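Local coordinates for macrodomain protein (Streptomyces coelicolor, PDB 5E3B) that probably removes ADP-ribose from modified targets, such as ADP-ribosylated thymidine in DNA, as a macrodomain hydrolase, at residues Q66-A69 with A70-W74; G152-S155 with R156-L160. One frame throughout, in Å; residues are numbered along the deposited sequence.

Contact 1 of 2, residues Q66-A69 with A70-W74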
ATOM      1  N   GLN A  66      -8.142   7.137  10.413  1.00 13.15           N
ATOM      2  CA  GLN A  66      -8.536   5.711  10.454  1.00 13.08           C
ATOM      3  C   GLN A  66      -7.390   4.731  10.144  1.00 12.67           C
ATOM      4  O   GLN A  66      -7.254   3.704  10.813  1.00 12.30           O
ATOM      5  CB  GLN A  66      -9.754   5.341   9.676  1.00 15.24           C
ATOM      6  CG  GLN A  66     -11.030   5.997  10.171  1.00 18.33           C
ATOM      7  CD  GLN A  66     -11.234   7.381   9.528  1.00 23.51           C
ATOM      8  OE1 GLN A  66     -10.390   7.899   8.828  1.00 18.51           O
ATOM      9  NE2 GLN A  66     -12.375   8.027   9.877  1.00 31.50           N
ATOM     10  N   PRO A  67      -6.602   4.960   9.068  1.00 10.86           N
ATOM     11  CA  PRO A  67      -5.582   3.976   8.769  1.00  9.97           C
ATOM     12  C   PRO A  67      -4.558   3.728   9.855  1.00 11.08           C
ATOM     13  O   PRO A  67      -4.232   2.585  10.166  1.00  9.33           O
ATOM     14  CB  PRO A  67      -4.971   4.488   7.452  1.00  9.47           C
ATOM     15  CG  PRO A  67      -6.045   5.282   6.857  1.00 10.85           C
ATOM     16  CD  PRO A  67      -6.693   5.979   8.028  1.00 10.28           C
ATOM     17  N   GLU A  68      -4.054   4.812  10.458  1.00 11.33           N
ATOM     18  CA  GLU A  68      -3.151   4.677  11.544  1.00 10.62           C
ATOM     19  C   GLU A  68      -3.779   3.947  12.803  1.00 10.91           C
ATOM     20  O   GLU A  68      -3.170   3.055  13.347  1.00 11.45           O
ATOM     21  CB  GLU A  68      -2.561   6.049  11.953  1.00 10.53           C
ATOM     22  CG  GLU A  68      -1.639   5.993  13.151  1.00 11.43           C
ATOM     23  CD  GLU A  68      -1.039   7.312  13.618  1.00 13.05           C
ATOM     24  OE1 GLU A  68      -1.269   8.377  12.995  1.00 13.68           O
ATOM     25  OE2 GLU A  68      -0.344   7.275  14.668  1.00 14.29           O
ATOM     26  N   ALA A  69      -4.970   4.366  13.168  1.00 13.08           N
ATOM     27  CA  ALA A  69      -5.666   3.705  14.272  1.00 13.25           C
ATOM     28  C   ALA A  69      -5.844   2.250  14.012  1.00 11.22           C
ATOM     29  O   ALA A  69      -5.522   1.415  14.925  1.00 12.32           O
ATOM     30  CB  ALA A  69      -7.006   4.367  14.482  1.00 14.44           C
ATOM     31  N   ALA A  70      -6.264   1.932  12.804  1.00 12.66           N
ATOM     32  CA  ALA A  70      -6.471   0.494  12.394  1.00 11.51           C
ATOM     33  C   ALA A  70      -5.184  -0.284  12.515  1.00 12.15           C
ATOM     34  O   ALA A  70      -5.140  -1.462  12.990  1.00 13.96           O
ATOM     35  CB  ALA A  70      -7.068   0.427  11.017  1.00 13.32           C
ATOM     36  N   TYR A  71      -4.079   0.268  11.986  1.00 10.31           N
ATOM     37  CA  TYR A  71      -2.814  -0.418  11.965  1.00 10.25           C
ATOM     38  C   TYR A  71      -2.322  -0.683  13.353  1.00 10.28           C
ATOM     39  O   TYR A  71      -1.795  -1.750  13.645  1.00 13.38           O
ATOM     40  CB  TYR A  71      -1.784   0.437  11.195  1.00 10.87           C
ATOM     41  CG  TYR A  71      -0.357  -0.043  11.308  1.00 10.53           C
ATOM     42  CD1 TYR A  71       0.163  -1.084  10.487  1.00 11.03           C
ATOM     43  CD2 TYR A  71       0.536   0.509  12.199  1.00 11.55           C
ATOM     44  CE1 TYR A  71       1.457  -1.542  10.602  1.00 10.97           C
ATOM     45  CE2 TYR A  71       1.814   0.113  12.290  1.00 11.25           C
ATOM     46  CZ  TYR A  71       2.330  -0.931  11.499  1.00 11.90           C
ATOM     47  OH  TYR A  71       3.633  -1.296  11.607  1.00 14.34           O
ATOM     48  N   ARG A  72      -2.365   0.338  14.209  1.00 11.36           N
ATOM     49  CA  ARG A  72      -1.828   0.168  15.603  1.00 12.51           C
ATOM     50  C   ARG A  72      -2.650  -0.891  16.312  1.00 11.94           C
ATOM     51  O   ARG A  72      -2.048  -1.695  17.045  1.00 14.89           O
ATOM     52  CB  ARG A  72      -1.836   1.514  16.313  1.00 11.75           C
ATOM     53  CG  ARG A  72      -0.882   2.536  15.745  1.00 12.77           C
ATOM     54  CD  ARG A  72      -0.644   3.631  16.729  1.00 13.74           C
ATOM     55  NE  ARG A  72       0.150   4.736  16.168  1.00 12.88           N
ATOM     56  CZ  ARG A  72       1.482   4.779  16.115  1.00 12.16           C
ATOM     57  NH1 ARG A  72       2.228   3.773  16.394  1.00 11.88           N
ATOM     58  NH2 ARG A  72       2.001   5.860  15.554  1.00 12.78           N
ATOM     59  N   ALA A  73      -3.965  -0.902  16.113  1.00 12.90           N
ATOM     60  CA  ALA A  73      -4.834  -1.901  16.779  1.00 14.72           C
ATOM     61  C   ALA A  73      -4.536  -3.283  16.254  1.00 15.63           C
ATOM     62  O   ALA A  73      -4.398  -4.263  17.005  1.00 16.59           O
ATOM     63  CB  ALA A  73      -6.252  -1.557  16.570  1.00 13.80           C
ATOM     64  N   TRP A  74      -4.377  -3.412  14.933  1.00 14.41           N
ATOM     65  CA  TRP A  74      -4.003  -4.660  14.276  1.00 14.75           C
ATOM     66  C   TRP A  74      -2.725  -5.227  14.835  1.00 15.41           C
ATOM     67  O   TRP A  74      -2.670  -6.365  15.260  1.00 15.42           O
ATOM     68  CB  TRP A  74      -4.042  -4.436  12.777  1.00 14.84           C
ATOM     69  CG  TRP A  74      -3.894  -5.606  11.835  1.00 15.47           C
ATOM     70  CD1 TRP A  74      -4.409  -6.864  11.987  1.00 17.76           C
ATOM     71  CD2 TRP A  74      -3.279  -5.554  10.552  1.00 15.29           C
ATOM     72  NE1 TRP A  74      -4.126  -7.628  10.839  1.00 19.10           N
ATOM     73  CE2 TRP A  74      -3.404  -6.869   9.965  1.00 16.39           C
ATOM     74  CE3 TRP A  74      -2.584  -4.558   9.846  1.00 14.38           C
ATOM     75  CZ2 TRP A  74      -2.914  -7.144   8.700  1.00 17.33           C
ATOM     76  CZ3 TRP A  74      -2.046  -4.846   8.577  1.00 15.79           C
ATOM     77  CH2 TRP A  74      -2.242  -6.163   8.037  1.00 16.14           C
TER
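E68 and R72 form an i to i+4 salt bridge on helix 66-76 of the macrodomain. The two side chains lie side by side and point the same way. R72 grips E68 side-on with two nitrogens. NH2 of R72 reaches OE2 of E68 at 2.9 Å, and NE of R72 meets the same OE2 at 3.0 Å. OE2 of E68 lies at the edge of the guanidinium, in its plane, and turns its anti lone pair to NE. The carboxylate plane is turned 59° from the guanidinium. E68 is extended, with CG anti to the backbone N (chi1 177°), which carries the carboxylate out to R72. Its other oxygen, OE1, is hydrogen-bonded to S61, so both ends of the carboxylate are held.

The packed side of the helix is different. P67 and Y71 are buried against strand 97-105, and Y71 OH bonds to N47 O. Y71 CB lies 3.4 Å from P67 O. The loose side is A69 and the end of Q66, which leads away from the next turn, though Q66 still brushes V91. Backbone bonds join the two turns, including A70 N to Q66 O at 2.8 Å. The CB of A70 also rests 3.3 Å from the O of Q66.

Contact 2 of 2, residues G152-S155 with R156-L160; sequences GTWS and RVEPL
W154 and E158 meet one turn apart in the first turns of helix 154-166, in the macrodomain. W154, R156 and S155 make the most of the contact between the two segments. The indole of W154 takes E158 CB over one face. That CB lies 3.9 Å from the centroid of the five-membered ring, a CH-pi contact. The extended E158 chain, with CG anti to the backbone N, runs past the ring and sets OE1 by the ring nitrogen: W154 NE1 donates to E158 OE1 at 3.0 Å. The bond is bent, with an N-H...O angle of 140°, and uses the anti lone pair of OE1, which is tilted out of the indole plane. The ring and carboxylate planes stand 77° apart. E158 OE2 bonds to Y26 OH, so the carboxylate has a partner at each oxygen. V157 CG1 touches the benzo part of the indole, 3.7 Å from W154 CZ3.

S155 and R156 meet at the start of the helix, away from the indole. The R156 chain bends at chi2 (77°) and folds back over the loop before the helix. Its CD comes 3.1 Å from G152 O. S155 OG lies at the edge of the guanidinium and is hydrogen-bonded to G151 O. P159 kinks the helix, since its N has no hydrogen to give to the turn before. Its ring packs on that turn instead, with P159 CD 3.1 Å from S155 O.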
ATOM      1  N   GLY A 152      18.116  -1.194  -5.194  1.00 40.15           N
ATOM      2  CA  GLY A 152      17.700  -2.435  -4.512  1.00 33.29           C
ATOM      3  C   GLY A 152      16.212  -2.560  -4.281  1.00 33.46           C
ATOM      4  O   GLY A 152      15.625  -3.581  -4.657  1.00 34.25           O
ATOM      5  N   THR A 153      15.591  -1.491  -3.766  1.00 30.29           N
ATOM      6  CA  THR A 153      14.133  -1.516  -3.396  1.00 33.51           C
ATOM      7  C   THR A 153      13.149  -1.526  -4.574  1.00 25.45           C
ATOM      8  O   THR A 153      12.430  -2.554  -4.782  1.00 24.91           O
ATOM      9  CB  THR A 153      13.769  -0.320  -2.479  1.00 35.62           C
ATOM     10  OG1 THR A 153      14.602  -0.362  -1.331  1.00 41.69           O
ATOM     11  CG2 THR A 153      12.207  -0.297  -2.061  1.00 37.74           C
ATOM     12  N   TRP A 154      13.114  -0.440  -5.325  1.00 26.49           N
ATOM     13  CA  TRP A 154      12.107  -0.227  -6.369  1.00 23.89           C
ATOM     14  C   TRP A 154      12.283  -1.271  -7.500  1.00 23.29           C
ATOM     15  O   TRP A 154      11.360  -1.557  -8.216  1.00 20.81           O
ATOM     16  CB  TRP A 154      12.107   1.218  -6.904  1.00 23.45           C
ATOM     17  CG  TRP A 154      10.961   1.589  -7.743  1.00 24.71           C
ATOM     18  CD1 TRP A 154      10.946   1.949  -9.099  1.00 23.05           C
ATOM     19  CD2 TRP A 154       9.619   1.648  -7.321  1.00 24.31           C
ATOM     20  NE1 TRP A 154       9.664   2.123  -9.526  1.00 26.81           N
ATOM     21  CE2 TRP A 154       8.830   2.039  -8.443  1.00 22.72           C
ATOM     22  CE3 TRP A 154       8.988   1.375  -6.106  1.00 23.66           C
ATOM     23  CZ2 TRP A 154       7.497   2.127  -8.402  1.00 21.52           C
ATOM     24  CZ3 TRP A 154       7.592   1.544  -6.060  1.00 25.68           C
ATOM     25  CH2 TRP A 154       6.877   1.936  -7.212  1.00 23.08           C
ATOM     26  N   SER A 155      13.513  -1.762  -7.680  1.00 21.73           N
ATOM     27  CA  SER A 155      13.770  -2.739  -8.710  1.00 20.82           C
ATOM     28  C   SER A 155      13.151  -4.070  -8.405  1.00 22.76           C
ATOM     29  O   SER A 155      12.951  -4.887  -9.314  1.00 19.58           O
ATOM     30  CB  SER A 155      15.310  -2.901  -8.811  1.00 24.41           C
ATOM     31  OG  SER A 155      15.816  -3.630  -7.741  1.00 28.56           O
ATOM     32  N   ARG A 156      12.956  -4.360  -7.130  1.00 23.68           N
ATOM     33  CA  ARG A 156      12.061  -5.474  -6.711  1.00 27.64           C
ATOM     34  C   ARG A 156      10.579  -5.148  -6.768  1.00 27.46           C
ATOM     35  O   ARG A 156       9.684  -5.938  -7.258  1.00 27.65           O
ATOM     36  CB  ARG A 156      12.420  -5.868  -5.265  1.00 27.91           C
ATOM     37  CG  ARG A 156      13.461  -6.950  -5.217  1.00 33.76           C
ATOM     38  CD  ARG A 156      14.839  -6.430  -5.487  1.00 42.56           C
ATOM     39  NE  ARG A 156      15.884  -7.465  -5.527  1.00 45.48           N
ATOM     40  CZ  ARG A 156      17.126  -7.234  -5.977  1.00 52.62           C
ATOM     41  NH1 ARG A 156      17.472  -6.025  -6.448  1.00 52.77           N
ATOM     42  NH2 ARG A 156      18.030  -8.217  -6.001  1.00 53.54           N
ATOM     43  N   VAL A 157      10.241  -4.007  -6.186  1.00 22.87           N
ATOM     44  CA  VAL A 157       8.845  -3.663  -6.078  1.00 25.05           C
ATOM     45  C   VAL A 157       8.131  -3.436  -7.417  1.00 23.23           C
ATOM     46  O   VAL A 157       7.040  -3.973  -7.592  1.00 19.45           O
ATOM     47  CB  VAL A 157       8.637  -2.473  -5.048  1.00 25.94           C
ATOM     48  CG1 VAL A 157       7.179  -2.012  -5.045  1.00 28.76           C
ATOM     49  CG2 VAL A 157       9.155  -2.938  -3.657  1.00 26.55           C
ATOM     50  N   GLU A 158       8.673  -2.638  -8.368  1.00 17.49           N
ATOM     51  CA  GLU A 158       7.917  -2.257  -9.516  1.00 15.52           C
ATOM     52  C   GLU A 158       7.564  -3.576 -10.290  1.00 13.55           C
ATOM     53  O   GLU A 158       6.465  -3.719 -10.758  1.00 15.22           O
ATOM     54  CB  GLU A 158       8.475  -1.107 -10.437  1.00 18.06           C
ATOM     55  CG  GLU A 158       7.576  -0.834 -11.588  1.00 20.08           C
ATOM     56  CD  GLU A 158       7.677   0.470 -12.423  1.00 20.48           C
ATOM     57  OE1 GLU A 158       8.050   1.490 -11.955  1.00 24.50           O
ATOM     58  OE2 GLU A 158       7.133   0.495 -13.560  1.00 24.53           O
ATOM     59  N   PRO A 159       8.534  -4.507 -10.476  1.00 14.77           N
ATOM     60  CA  PRO A 159       8.101  -5.711 -11.176  1.00 13.70           C
ATOM     61  C   PRO A 159       7.018  -6.521 -10.532  1.00 13.26           C
ATOM     62  O   PRO A 159       6.161  -7.117 -11.186  1.00 13.04           O
ATOM     63  CB  PRO A 159       9.362  -6.564 -11.243  1.00 14.73           C
ATOM     64  CG  PRO A 159      10.462  -5.588 -11.267  1.00 15.85           C
ATOM     65  CD  PRO A 159      10.004  -4.482 -10.316  1.00 16.30           C
ATOM     66  N   LEU A 160       6.967  -6.467  -9.196  1.00 13.17           N
ATOM     67  CA  LEU A 160       5.798  -7.104  -8.522  1.00 12.99           C
ATOM     68  C   LEU A 160       4.485  -6.330  -8.735  1.00 12.22           C
ATOM     69  O   LEU A 160       3.412  -6.927  -8.750  1.00 12.55           O
ATOM     70  CB  LEU A 160       6.151  -7.300  -7.022  1.00 13.92           C
ATOM     71  CG  LEU A 160       7.292  -8.306  -6.664  1.00 14.96           C
ATOM     72  CD1 LEU A 160       7.698  -8.226  -5.191  1.00 18.56           C
ATOM     73  CD2 LEU A 160       6.819  -9.721  -6.995  1.00 17.21           C
TER

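Overall arrangement
Contacts 1 and 2 are both local helix contacts within the one macrodomain. They lie on opposite sides of the chain's centre, and the centre of each contact is about 14 Å from the centre of the chain. Their own centres are 26 Å apart, and their nearest atoms are about 16 Å apart, so they do not touch. Between them runs the mixed six-stranded sheet. Contact 1 leans on strands 88-94 and 97-105, at one end of the strand order. Contact 2 lies next to strand 25-28, at the other end, and meets helix 119-136 through R156 and L160. A bound sodium ion lies about 7 Å from the W154 side chain, near contact 2.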